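Local coordinates for uncharacterized protein (Legionella longbeachae NSW150, PDB 4JZA) that probably dephosphorylates phosphatidylinositol 3-phosphate, acting as a phosphoinositide phosphatase that may alter lipid metabolism of the infected host cell, at residues I13-S16 with S17-S21; K188-G191 with W192-D195; Y475-Q478 with A479-D483. All coordinates share one frame; numbering follows the deposited sequence.

Contact 1: I13-S16 with S17-S21; sequences IELS and SELLS
Leu15 meets Leu19 and Leu20 where the loop following strand 5-10 turns into helix 17-26, and it crosses both side chains at about a right angle. Its CG lies beside its own backbone N and opposite the carbonyl carbon (chi1 -62°), a setting that, with chi2 at 157°, turns CD2 to Leu19 and CD1 to Leu20. One branch goes to Leu19, with Leu15 CD2 against Leu19 CD1 at 3.3 Å. The other methyl, together with CB, faces Leu20: Leu15 CB is 3.7 Å from Leu20 CD2, and Leu15 CD1 lies 3.8 Å from that same methyl. Because Leu15 immediately precedes the N-cap residue and Leu20 is the fourth residue of the helix, their pairing is a hydrophobic staple, a worked example of how apolar contact can fasten a loop to the helix it feeds.

Ser16, the N-cap, supplies the polar half of the junction through its carbonyl. Its O accepts from Leu20 N at 3.2 Å, a fairly straight bond (163° at the hydrogen). A second, more bent bond comes from Leu19 N, 2.9 Å from Ser16 O. The hydroxyl plays another part: Ser16 OG sits against Leu19 CG and makes a weak hydrogen bond to Glu361 O. Nearby, Ser17 OG reaches Glu18 OE2 in a weak bond at 3.1 Å. Leu19 also packs on Tyr159 of strand 159-166, joining the helix start to the large sheet. The chemistry thus implies a division of labour: two backbone N-H groups share one carbonyl to begin the helix, while the side chains of three leucines, which meet one another through nondirectional apolar contact, hold the incoming chain against its first turn.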
loop_
_atom_site.group_PDB
_atom_site.type_symbol
_atom_site.label_atom_id
_atom_site.label_comp_id
_atom_site.label_asym_id
_atom_site.label_seq_id
_atom_site.Cartn_x
_atom_site.Cartn_y
_atom_site.Cartn_z
ATOM N N ILE A 13 18.035 -24.725 -19.714
ATOM C CA ILE A 13 17.397 -25.759 -20.493
ATOM C C ILE A 13 17.117 -25.121 -21.819
ATOM O O ILE A 13 16.780 -23.935 -21.911
ATOM C CB ILE A 13 16.149 -26.441 -19.860
ATOM C CG1 ILE A 13 14.903 -25.573 -19.961
ATOM C CG2 ILE A 13 16.411 -26.876 -18.413
ATOM C CD1 ILE A 13 13.646 -26.415 -19.972
ATOM N N GLU A 14 17.319 -25.924 -22.848
ATOM C CA GLU A 14 17.107 -25.505 -24.214
ATOM C C GLU A 14 15.718 -25.983 -24.566
ATOM O O GLU A 14 15.221 -26.977 -24.039
ATOM C CB GLU A 14 18.132 -26.127 -25.166
ATOM C CG GLU A 14 19.299 -26.828 -24.485
ATOM C CD GLU A 14 20.155 -27.621 -25.449
ATOM O OE1 GLU A 14 19.593 -28.375 -26.274
ATOM O OE2 GLU A 14 21.394 -27.497 -25.369
ATOM N N LEU A 15 15.077 -25.261 -25.453
ATOM C CA LEU A 15 13.712 -25.564 -25.743
ATOM C C LEU A 15 13.581 -25.805 -27.234
ATOM O O LEU A 15 13.932 -24.944 -28.056
ATOM C CB LEU A 15 12.820 -24.414 -25.284
ATOM C CG LEU A 15 12.892 -24.175 -23.782
ATOM C CD1 LEU A 15 12.494 -22.750 -23.433
ATOM C CD2 LEU A 15 12.054 -25.188 -23.024
ATOM N N SER A 16 13.087 -26.996 -27.571
ATOM C CA SER A 16 12.757 -27.315 -28.941
ATOM C C SER A 16 11.764 -26.270 -29.414
ATOM O O SER A 16 10.925 -25.797 -28.650
ATOM C CB SER A 16 12.185 -28.729 -29.066
ATOM O OG SER A 16 10.959 -28.861 -28.381
ATOM N N SER A 17 11.898 -25.867 -30.664
ATOM C CA SER A 17 10.993 -24.883 -31.207
ATOM C C SER A 17 9.542 -25.410 -31.217
ATOM O O SER A 17 8.591 -24.646 -31.339
ATOM C CB SER A 17 11.443 -24.482 -32.612
ATOM O OG SER A 17 11.294 -25.582 -33.475
ATOM N N GLU A 18 9.362 -26.716 -31.102
ATOM C CA GLU A 18 8.010 -27.237 -31.036
ATOM C C GLU A 18 7.374 -26.721 -29.739
ATOM O O GLU A 18 6.187 -26.376 -29.745
ATOM C CB GLU A 18 7.968 -28.766 -31.149
ATOM C CG GLU A 18 8.447 -29.323 -32.494
ATOM C CD GLU A 18 9.979 -29.388 -32.625
ATOM O OE1 GLU A 18 10.633 -30.220 -31.956
ATOM O OE2 GLU A 18 10.547 -28.604 -33.412
ATOM N N LEU A 19 8.149 -26.611 -28.650
ATOM C CA LEU A 19 7.590 -26.033 -27.415
ATOM C C LEU A 19 7.496 -24.514 -27.516
ATOM O O LEU A 19 6.435 -23.958 -27.278
ATOM C CB LEU A 19 8.339 -26.402 -26.113
ATOM C CG LEU A 19 9.248 -27.621 -25.928
ATOM C CD1 LEU A 19 10.326 -27.311 -24.902
ATOM C CD2 LEU A 19 8.494 -28.852 -25.480
ATOM N N LEU A 20 8.582 -23.835 -27.881
ATOM C CA LEU A 20 8.517 -22.367 -28.049
ATOM C C LEU A 20 7.273 -21.955 -28.814
ATOM O O LEU A 20 6.692 -20.898 -28.583
ATOM C CB LEU A 20 9.750 -21.832 -28.773
ATOM C CG LEU A 20 11.091 -22.037 -28.071
ATOM C CD1 LEU A 20 12.242 -21.499 -28.922
ATOM C CD2 LEU A 20 11.095 -21.396 -26.684
ATOM N N SER A 21 6.894 -22.807 -29.751
ATOM C CA SER A 21 5.790 -22.586 -30.666
ATOM C C SER A 21 4.438 -22.852 -30.006
ATOM O O SER A 21 3.467 -22.177 -30.306
ATOM C CB SER A 21 5.964 -23.517 -31.878
ATOM O OG SER A 21 5.425 -22.948 -33.034
#

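Contact 2: K188-G191 with W192-D195; sequences KTPG and WLRD
Thr189 and Arg194 come together because the threonine methyl stands opposite its backbone N, with OG1 beside that N (chi1 -58°), while the arginine runs extended from CG to NE. Together they span the start of helix 191-194, a short helix in the insertion domain that has Pro190 at its N-cap. The two side chains cross at about a right angle: Thr189 CB lies 3.5 Å above one face of the Arg194 guanidinium, toward its rim, and Thr189 CG2 rests 3.8 Å from Arg194 CG. Their polar ends have partners beyond the turn, Thr189 OG1 bonding to Trp311 O and Arg194 NH2 to Leu313 O.

Trp192 has its CG between the backbone N and the carbonyl carbon (chi1 67°), which sets the indole alongside Pro190, both pointing the same way. Pro190 CG approaches Trp192 NE1 at 3.4 Å, obliquely to the ring, and Pro190 CB lies 3.6 Å from Trp192 CD1. Outside the turn, Phe204 meets the indole edge-to-face, and Ile292, Ile296 and Ile303 pack around it. Leu193 adds a looser apolar contact, Pro190 CD to Leu193 CB at 4.0 Å.

The backbone illustrates how proline, which has no amide hydrogen, can stand at the start of a helix, where its carbonyl serves as an acceptor: Pro190 O accepts from Leu193 N at 2.8 Å and weakly from Arg194 N. One residue on, Asp195 N bonds to Gly191 O at 3.0 Å.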
loop_
_atom_site.group_PDB
_atom_site.type_symbol
_atom_site.label_atom_id
_atom_site.label_comp_id
_atom_site.label_asym_id
_atom_site.label_seq_id
_atom_site.Cartn_x
_atom_site.Cartn_y
_atom_site.Cartn_z
ATOM N N LYS A 188 -11.499 17.825 -5.240
ATOM C CA LYS A 188 -10.962 17.224 -4.054
ATOM C C LYS A 188 -11.910 17.351 -2.908
ATOM O O LYS A 188 -12.781 18.208 -2.886
ATOM C CB LYS A 188 -9.691 17.937 -3.675
ATOM C CG LYS A 188 -8.645 17.960 -4.778
ATOM C CD LYS A 188 -8.372 16.557 -5.305
ATOM C CE LYS A 188 -7.182 16.582 -6.236
ATOM N NZ LYS A 188 -7.502 17.311 -7.495
ATOM N N THR A 189 -11.744 16.499 -1.918
ATOM C CA THR A 189 -12.709 16.507 -0.846
ATOM C C THR A 189 -12.466 17.754 -0.016
ATOM O O THR A 189 -11.341 18.029 0.330
ATOM C CB THR A 189 -12.654 15.235 -0.024
ATOM O OG1 THR A 189 -12.883 14.110 -0.905
ATOM C CG2 THR A 189 -13.729 15.325 1.066
ATOM N N PRO A 190 -13.514 18.543 0.242
ATOM C CA PRO A 190 -13.266 19.662 1.123
ATOM C C PRO A 190 -13.370 19.212 2.570
ATOM O O PRO A 190 -14.243 18.365 2.899
ATOM C CB PRO A 190 -14.406 20.632 0.785
ATOM C CG PRO A 190 -15.526 19.784 0.258
ATOM C CD PRO A 190 -14.934 18.453 -0.138
ATOM N N GLY A 191 -12.527 19.819 3.417
ATOM C CA GLY A 191 -12.459 19.534 4.872
ATOM C C GLY A 191 -13.787 19.399 5.609
ATOM O O GLY A 191 -13.945 18.531 6.467
ATOM N N TRP A 192 -14.734 20.262 5.282
ATOM C CA TRP A 192 -16.013 20.238 5.946
ATOM C C TRP A 192 -16.740 18.954 5.755
ATOM O O TRP A 192 -17.547 18.561 6.613
ATOM C CB TRP A 192 -16.884 21.395 5.476
ATOM C CG TRP A 192 -17.364 21.384 4.056
ATOM C CD1 TRP A 192 -16.828 22.088 2.987
ATOM C CD2 TRP A 192 -18.565 20.745 3.565
ATOM N NE1 TRP A 192 -17.631 21.885 1.852
ATOM C CE2 TRP A 192 -18.694 21.078 2.187
ATOM C CE3 TRP A 192 -19.532 19.924 4.156
ATOM C CZ2 TRP A 192 -19.731 20.588 1.397
ATOM C CZ3 TRP A 192 -20.579 19.417 3.367
ATOM C CH2 TRP A 192 -20.666 19.748 2.006
ATOM N N LEU A 193 -16.470 18.296 4.626
ATOM C CA LEU A 193 -17.154 17.023 4.302
ATOM C C LEU A 193 -16.557 15.897 5.078
ATOM O O LEU A 193 -17.272 15.021 5.566
ATOM C CB LEU A 193 -17.034 16.730 2.824
ATOM C CG LEU A 193 -17.895 15.611 2.249
ATOM C CD1 LEU A 193 -19.377 15.687 2.600
ATOM C CD2 LEU A 193 -17.704 15.681 0.759
ATOM N N ARG A 194 -15.235 15.954 5.216
ATOM C CA ARG A 194 -14.524 15.006 6.033
ATOM C C ARG A 194 -14.944 15.061 7.471
ATOM O O ARG A 194 -15.054 14.029 8.094
ATOM C CB ARG A 194 -13.040 15.257 5.964
ATOM C CG ARG A 194 -12.438 14.876 4.633
ATOM C CD ARG A 194 -10.927 14.907 4.715
ATOM N NE ARG A 194 -10.331 14.916 3.378
ATOM C CZ ARG A 194 -10.288 13.856 2.555
ATOM N NH1 ARG A 194 -10.827 12.694 2.902
ATOM N NH2 ARG A 194 -9.701 13.961 1.377
ATOM N N ASP A 195 -15.190 16.262 7.992
ATOM C CA ASP A 195 -15.571 16.434 9.400
ATOM C C ASP A 195 -17.006 15.979 9.755
ATOM O O ASP A 195 -17.325 15.891 10.913
ATOM C CB ASP A 195 -15.336 17.873 9.820
ATOM C CG ASP A 195 -13.845 18.283 9.738
ATOM O OD1 ASP A 195 -12.949 17.411 9.573
ATOM O OD2 ASP A 195 -13.574 19.494 9.843
#

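Contact 3: Y475-Q478 with A479-D483; sequences YYTQ and AYDKD
Gln478 and Tyr480 make a local CH-pi contact in the type I beta turn from Gln478 to Asp481, which links strand 474-475 to helix 482-492. The two side chains run side by side in the same direction. Gln478 CB sits over one face of the Tyr480 ring, 3.8 Å from its centroid and 27° off the normal, and Gln478 CG follows at 3.6 Å from Tyr480 CE2. The amide at the chain's end does not lie flat on that ring; the two planes are 78° apart. A bend at chi2 (-63°) carries the amide back toward Tyr476, where Gln478 NE2 makes a weak but nearly straight bond of 3.3 Å to Tyr476 O and also stands above a face of the Tyr476 ring.

The turn itself is closed by a weak bond, Asp481 N to Gln478 O at 3.4 Å. Thr477 CG2 lies 4.0 Å from Asp481 OD2, the side chains crossing at about a right angle, while Thr477 OG1 is bonded to Glu528 and His466. Asp481 then hands the chain to the helix: its OD1 accepts from Asp483 N at 3.2 Å, met on the anti side and out of the carboxylate plane. A side-chain oxygen taking the N-H two residues ahead forms an Asx turn, here in its familiar place as the aspartate N-cap of a helix.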
loop_
_atom_site.group_PDB
_atom_site.type_symbol
_atom_site.label_atom_id
_atom_site.label_comp_id
_atom_site.label_asym_id
_atom_site.label_seq_id
_atom_site.Cartn_x
_atom_site.Cartn_y
_atom_site.Cartn_z
ATOM N N TYR A 475 -6.000 -21.714 16.904
ATOM C CA TYR A 475 -7.303 -21.541 16.214
ATOM C C TYR A 475 -7.220 -22.238 14.868
ATOM O O TYR A 475 -6.246 -22.028 14.129
ATOM C CB TYR A 475 -7.608 -20.073 15.960
ATOM C CG TYR A 475 -7.927 -19.270 17.188
ATOM C CD1 TYR A 475 -6.907 -18.735 17.981
ATOM C CD2 TYR A 475 -9.256 -19.012 17.547
ATOM C CE1 TYR A 475 -7.196 -17.994 19.108
ATOM C CE2 TYR A 475 -9.554 -18.267 18.672
ATOM C CZ TYR A 475 -8.522 -17.762 19.455
ATOM O OH TYR A 475 -8.820 -17.022 20.584
ATOM N N TYR A 476 -8.202 -23.076 14.559
ATOM C CA TYR A 476 -8.188 -23.902 13.358
ATOM C C TYR A 476 -9.602 -24.292 12.976
ATOM O O TYR A 476 -10.534 -24.003 13.704
ATOM C CB TYR A 476 -7.349 -25.153 13.573
ATOM C CG TYR A 476 -7.800 -25.987 14.738
ATOM C CD1 TYR A 476 -7.462 -25.638 16.029
ATOM C CD2 TYR A 476 -8.563 -27.121 14.547
ATOM C CE1 TYR A 476 -7.874 -26.399 17.099
ATOM C CE2 TYR A 476 -8.978 -27.886 15.611
ATOM C CZ TYR A 476 -8.630 -27.519 16.884
ATOM O OH TYR A 476 -9.040 -28.282 17.944
ATOM N N THR A 477 -9.776 -24.915 11.818
ATOM C CA THR A 477 -11.104 -25.372 11.442
ATOM C C THR A 477 -11.530 -26.527 12.336
ATOM O O THR A 477 -10.838 -27.524 12.455
ATOM C CB THR A 477 -11.140 -25.858 9.988
ATOM O OG1 THR A 477 -10.341 -25.000 9.174
ATOM C CG2 THR A 477 -12.548 -25.848 9.469
ATOM N N GLN A 478 -12.697 -26.388 12.944
ATOM C CA GLN A 478 -13.229 -27.407 13.825
ATOM C C GLN A 478 -13.753 -28.589 13.029
ATOM O O GLN A 478 -14.122 -28.445 11.872
ATOM C CB GLN A 478 -14.328 -26.827 14.713
ATOM C CG GLN A 478 -13.869 -25.690 15.607
ATOM C CD GLN A 478 -12.812 -26.117 16.607
ATOM O OE1 GLN A 478 -13.111 -26.767 17.601
ATOM N NE2 GLN A 478 -11.570 -25.739 16.354
ATOM N N ALA A 479 -13.794 -29.753 13.657
ATOM C CA ALA A 479 -14.320 -30.948 13.023
ATOM C C ALA A 479 -15.788 -30.742 12.693
ATOM O O ALA A 479 -16.282 -31.207 11.674
ATOM C CB ALA A 479 -14.141 -32.145 13.931
ATOM N N TYR A 480 -16.471 -30.035 13.578
ATOM C CA TYR A 480 -17.915 -29.882 13.559
ATOM C C TYR A 480 -18.378 -28.628 12.816
ATOM O O TYR A 480 -19.522 -28.211 12.946
ATOM C CB TYR A 480 -18.450 -29.872 14.990
ATOM C CG TYR A 480 -17.998 -28.679 15.797
ATOM C CD1 TYR A 480 -18.730 -27.504 15.797
ATOM C CD2 TYR A 480 -16.839 -28.723 16.552
ATOM C CE1 TYR A 480 -18.324 -26.408 16.525
ATOM C CE2 TYR A 480 -16.425 -27.632 17.287
ATOM C CZ TYR A 480 -17.171 -26.477 17.269
ATOM O OH TYR A 480 -16.765 -25.380 17.993
ATOM N N ASP A 481 -17.477 -28.020 12.056
ATOM C CA ASP A 481 -17.730 -26.734 11.420
ATOM C C ASP A 481 -18.947 -26.764 10.504
ATOM O O ASP A 481 -19.118 -27.670 9.699
ATOM C CB ASP A 481 -16.504 -26.346 10.596
ATOM C CG ASP A 481 -16.466 -24.880 10.259
ATOM O OD1 ASP A 481 -17.093 -24.479 9.264
ATOM O OD2 ASP A 481 -15.795 -24.127 10.987
ATOM N N LYS A 482 -19.784 -25.742 10.637
ATOM C CA LYS A 482 -21.051 -25.667 9.933
ATOM C C LYS A 482 -20.931 -25.588 8.424
ATOM O O LYS A 482 -21.666 -26.250 7.704
ATOM C CB LYS A 482 -21.834 -24.460 10.429
ATOM C CG LYS A 482 -23.058 -24.810 11.252
ATOM C CD LYS A 482 -23.630 -23.596 11.964
ATOM C CE LYS A 482 -23.671 -22.370 11.066
ATOM N NZ LYS A 482 -25.038 -22.085 10.556
ATOM N N ASP A 483 -20.000 -24.780 7.942
ATOM C CA ASP A 483 -19.836 -24.588 6.517
ATOM C C ASP A 483 -19.256 -25.782 5.812
ATOM O O ASP A 483 -19.467 -25.950 4.603
ATOM C CB ASP A 483 -18.945 -23.405 6.241
ATOM C CG ASP A 483 -19.576 -22.105 6.655
ATOM O OD1 ASP A 483 -20.654 -21.719 6.121
ATOM O OD2 ASP A 483 -18.961 -21.461 7.511
#

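How the contacts relate
All three contacts show one principle, a loop becoming a helix, yet they hold different elements and lie well apart: the centres of contacts 1 and 2 are about 59 Å from each other, on opposite sides of the chain's centre, and that of contact 3 is about 45 Å or more from either. Contact 1 is at the surface, and apolar leucines dominate it. Contacts 2 and 3 are partly buried, and their side chains mix apolar with polar or aromatic groups. The N-caps differ as well. Serine and proline offer carbonyls to the first turn in contacts 1 and 2, whereas the aspartate of contact 3 uses its carboxylate.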